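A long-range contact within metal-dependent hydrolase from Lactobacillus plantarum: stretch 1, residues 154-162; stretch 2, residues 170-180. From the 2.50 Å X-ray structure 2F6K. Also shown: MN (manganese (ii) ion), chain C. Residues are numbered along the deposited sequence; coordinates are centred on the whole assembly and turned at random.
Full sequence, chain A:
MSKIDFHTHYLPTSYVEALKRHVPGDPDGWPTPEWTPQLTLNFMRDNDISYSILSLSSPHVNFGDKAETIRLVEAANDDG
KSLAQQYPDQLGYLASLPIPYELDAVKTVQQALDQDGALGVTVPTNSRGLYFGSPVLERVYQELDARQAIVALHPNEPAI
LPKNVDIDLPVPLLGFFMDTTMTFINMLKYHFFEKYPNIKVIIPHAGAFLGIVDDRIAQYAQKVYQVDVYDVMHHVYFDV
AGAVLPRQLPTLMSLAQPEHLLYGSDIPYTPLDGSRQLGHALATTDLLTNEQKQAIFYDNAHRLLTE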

# COMPACT_ATOMS: atom_id res chain seq x y z
N HIS A 154 15.47 3.22 -15.97
CA HIS A 154 16.17 3.67 -14.78
C HIS A 154 15.25 3.41 -13.60
O HIS A 154 14.09 3.85 -13.57
CB HIS A 154 16.57 5.15 -14.83
CG HIS A 154 17.63 5.50 -13.84
ND1 HIS A 154 17.40 5.51 -12.48
CD2 HIS A 154 18.95 5.77 -13.99
CE1 HIS A 154 18.53 5.77 -11.84
NE2 HIS A 154 19.48 5.93 -12.74
N PRO A 155 15.76 2.68 -12.61
CA PRO A 155 14.94 2.36 -11.44
C PRO A 155 14.48 3.56 -10.62
O PRO A 155 15.18 4.56 -10.49
CB PRO A 155 15.84 1.42 -10.64
CG PRO A 155 17.20 1.97 -10.91
CD PRO A 155 17.16 2.26 -12.41
N ASN A 156 13.26 3.43 -10.12
CA ASN A 156 12.66 4.43 -9.25
C ASN A 156 12.18 3.65 -8.02
O ASN A 156 12.09 2.42 -8.05
CB ASN A 156 11.46 5.09 -9.91
CG ASN A 156 11.84 6.30 -10.74
OD1 ASN A 156 11.30 7.38 -10.55
ND2 ASN A 156 12.79 6.11 -11.66
N GLU A 157 11.88 4.37 -6.95
CA GLU A 157 11.39 3.74 -5.74
C GLU A 157 10.11 3.00 -6.12
O GLU A 157 9.27 3.54 -6.82
CB GLU A 157 11.07 4.79 -4.68
CG GLU A 157 10.18 4.29 -3.55
CD GLU A 157 10.02 5.30 -2.42
OE1 GLU A 157 9.93 6.51 -2.73
OE2 GLU A 157 9.98 4.88 -1.24
N PRO A 158 9.97 1.74 -5.67
CA PRO A 158 8.76 0.96 -5.98
C PRO A 158 7.52 1.76 -5.57
O PRO A 158 7.55 2.45 -4.54
CB PRO A 158 8.95 -0.30 -5.15
CG PRO A 158 10.44 -0.47 -5.15
CD PRO A 158 10.94 0.93 -4.91
N ALA A 159 6.45 1.68 -6.35
CA ALA A 159 5.22 2.42 -6.05
C ALA A 159 4.86 2.34 -4.57
O ALA A 159 4.59 3.36 -3.94
CB ALA A 159 4.07 1.91 -6.91
N ILE A 160 4.85 1.12 -4.03
CA ILE A 160 4.53 0.92 -2.62
C ILE A 160 5.27 -0.30 -2.08
O ILE A 160 5.54 -1.26 -2.81
CB ILE A 160 3.03 0.71 -2.39
CG1 ILE A 160 2.59 -0.59 -3.07
CG2 ILE A 160 2.23 1.88 -2.95
CD1 ILE A 160 1.17 -0.99 -2.76
N LEU A 161 5.60 -0.25 -0.79
CA LEU A 161 6.32 -1.33 -0.12
C LEU A 161 5.84 -1.50 1.32
O LEU A 161 5.20 -0.61 1.87
CB LEU A 161 7.82 -1.03 -0.09
CG LEU A 161 8.59 -1.00 -1.41
CD1 LEU A 161 10.01 -0.54 -1.16
CD2 LEU A 161 8.56 -2.38 -2.03
N PRO A 162 6.15 -2.64 1.95
CA PRO A 162 5.73 -2.87 3.33
C PRO A 162 6.29 -1.74 4.20
O PRO A 162 7.45 -1.35 4.07
CB PRO A 162 6.37 -4.22 3.66
CG PRO A 162 6.35 -4.92 2.35
CD PRO A 162 6.82 -3.83 1.40
N PRO A 170 18.00 3.18 2.53
CA PRO A 170 17.95 3.96 1.29
C PRO A 170 17.36 3.13 0.14
O PRO A 170 17.68 1.95 -0.02
CB PRO A 170 19.41 4.36 1.08
CG PRO A 170 19.91 4.51 2.48
CD PRO A 170 19.32 3.28 3.17
N VAL A 171 16.49 3.77 -0.64
CA VAL A 171 15.82 3.13 -1.77
C VAL A 171 16.73 2.49 -2.82
O VAL A 171 16.44 1.40 -3.32
CB VAL A 171 14.88 4.14 -2.47
CG1 VAL A 171 14.22 3.49 -3.69
CG2 VAL A 171 13.83 4.63 -1.49
N PRO A 172 17.83 3.16 -3.18
CA PRO A 172 18.75 2.61 -4.19
C PRO A 172 19.42 1.28 -3.82
O PRO A 172 19.84 0.54 -4.71
CB PRO A 172 19.77 3.74 -4.38
CG PRO A 172 18.98 4.96 -4.09
CD PRO A 172 18.21 4.55 -2.85
N LEU A 173 19.53 0.99 -2.53
CA LEU A 173 20.17 -0.23 -2.07
C LEU A 173 19.40 -1.53 -2.34
O LEU A 173 20.00 -2.54 -2.65
CB LEU A 173 20.48 -0.13 -0.57
CG LEU A 173 21.44 0.99 -0.15
CD1 LEU A 173 21.71 0.87 1.35
CD2 LEU A 173 22.75 0.89 -0.91
N LEU A 174 18.08 -1.50 -2.22
CA LEU A 174 17.27 -2.69 -2.46
C LEU A 174 16.04 -2.37 -3.32
O LEU A 174 15.65 -3.15 -4.19
CB LEU A 174 16.82 -3.31 -1.13
CG LEU A 174 15.84 -4.48 -1.25
CD1 LEU A 174 16.54 -5.68 -1.87
CD2 LEU A 174 15.29 -4.83 0.12
N GLY A 175 15.43 -1.21 -3.06
CA GLY A 175 14.25 -0.80 -3.80
C GLY A 175 14.46 -0.72 -5.31
O GLY A 175 13.66 -1.25 -6.09
N PHE A 176 15.52 -0.04 -5.73
CA PHE A 176 15.79 0.09 -7.15
C PHE A 176 15.83 -1.29 -7.83
O PHE A 176 15.21 -1.49 -8.87
CB PHE A 176 17.12 0.81 -7.38
CG PHE A 176 17.01 2.31 -7.32
CD1 PHE A 176 15.79 2.94 -7.06
CD2 PHE A 176 18.13 3.11 -7.56
CE1 PHE A 176 15.70 4.33 -7.03
CE2 PHE A 176 18.05 4.50 -7.53
CZ PHE A 176 16.83 5.12 -7.26
N PHE A 177 16.55 -2.23 -7.23
CA PHE A 177 16.65 -3.55 -7.81
C PHE A 177 15.31 -4.26 -7.90
O PHE A 177 15.00 -4.89 -8.91
CB PHE A 177 17.64 -4.42 -7.04
CG PHE A 177 19.07 -4.20 -7.45
CD1 PHE A 177 19.98 -5.24 -7.42
CD2 PHE A 177 19.49 -2.95 -7.90
CE1 PHE A 177 21.29 -5.06 -7.83
CE2 PHE A 177 20.80 -2.76 -8.32
CZ PHE A 177 21.71 -3.82 -8.28
N MSE A 178 14.51 -4.15 -6.85
CA MSE A 178 13.22 -4.79 -6.87
C MSE A 178 12.38 -4.20 -7.99
O MSE A 178 11.68 -4.92 -8.71
CB MSE A 178 12.51 -4.62 -5.52
CG MSE A 178 13.26 -5.27 -4.36
SE MSE A 178 12.24 -5.35 -2.69
CE MSE A 178 12.09 -3.44 -2.33
N ASP A 179 12.49 -2.88 -8.19
CA ASP A 179 11.70 -2.25 -9.23
C ASP A 179 12.12 -2.61 -10.64
O ASP A 179 11.27 -2.85 -11.50
CB ASP A 179 11.70 -0.73 -9.07
CG ASP A 179 10.34 -0.13 -9.35
OD1 ASP A 179 9.38 -0.46 -8.63
OD2 ASP A 179 10.22 0.67 -10.30
N THR A 180 13.43 -2.65 -10.89
CA THR A 180 13.92 -3.01 -12.21
C THR A 180 13.47 -4.42 -12.52
O THR A 180 13.03 -4.72 -13.63
CB THR A 180 15.45 -2.94 -12.28
OG1 THR A 180 15.86 -1.56 -12.22
CG2 THR A 180 15.96 -3.56 -13.58
MN MN C . 21.47 6.01 -12.07
O HOH W 1 21.34 4.54 -10.59
O HOH W 2 20.94 7.51 -10.41

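An irregular segment, residues 154-162, packs against the helical stretch that holds Gly175 to Thr180 and runs on beyond it, burying 506 Å² in all without a single hydrogen bond between them; the contact is one of van der Waals packing, including carbon against oxygen as well as apolar side chains. Pro155 points toward the helix, its CB lying 3.6 Å from Phe176 CB and 3.4 Å from Thr180 OG1, one helical turn further on. The CA-to-CB bond of Phe176 runs sideways, but chi1 of -83° (m) brings the ring back to the segment: Pro155 O lies over one face, while Glu157 N approaches the edge, 3.8 Å from Phe176 CE1. Pro155 O also accepts a hydrogen bond from His154 ND1 (3.1 Å). With ND1 donating there, the other ring nitrogen, His154 NE2, binds the manganese ion MN at 2.1 Å; His154 chi1 is -162° (t). Asn156 turns away from the helix in an m rotamer, and its ND2 donates to His154 O (3.2 Å). Glu157 also heads away overall, extended with chi1 and chi2 both t, yet its CB touches Val171 CG1 at 3.5 Å. Pro158 sits over the helix where Gly175 has no side chain: Pro158 CG is 3.4 Å from Gly175 O, and an ideal CB on Gly175 would come within a tight 3.3 Å of Pro158 CD and clash with Val171 O at 2.8 Å. Asp179 has an off-well chi1 of -140°, with OD1 3.1 Å from Pro158 CA. Its OD2 stands 3.4 Å from Asn156 O, but two acceptors cannot bond; both carboxylate oxygens are satisfied elsewhere in the structure. Selenomethionine Met178, with chi angles m, t and m, places its CE 3.7 Å from Leu161 CD2 and 4.4 Å from Pro158 CG, an apolar contact reaching the far end of the segment's footprint.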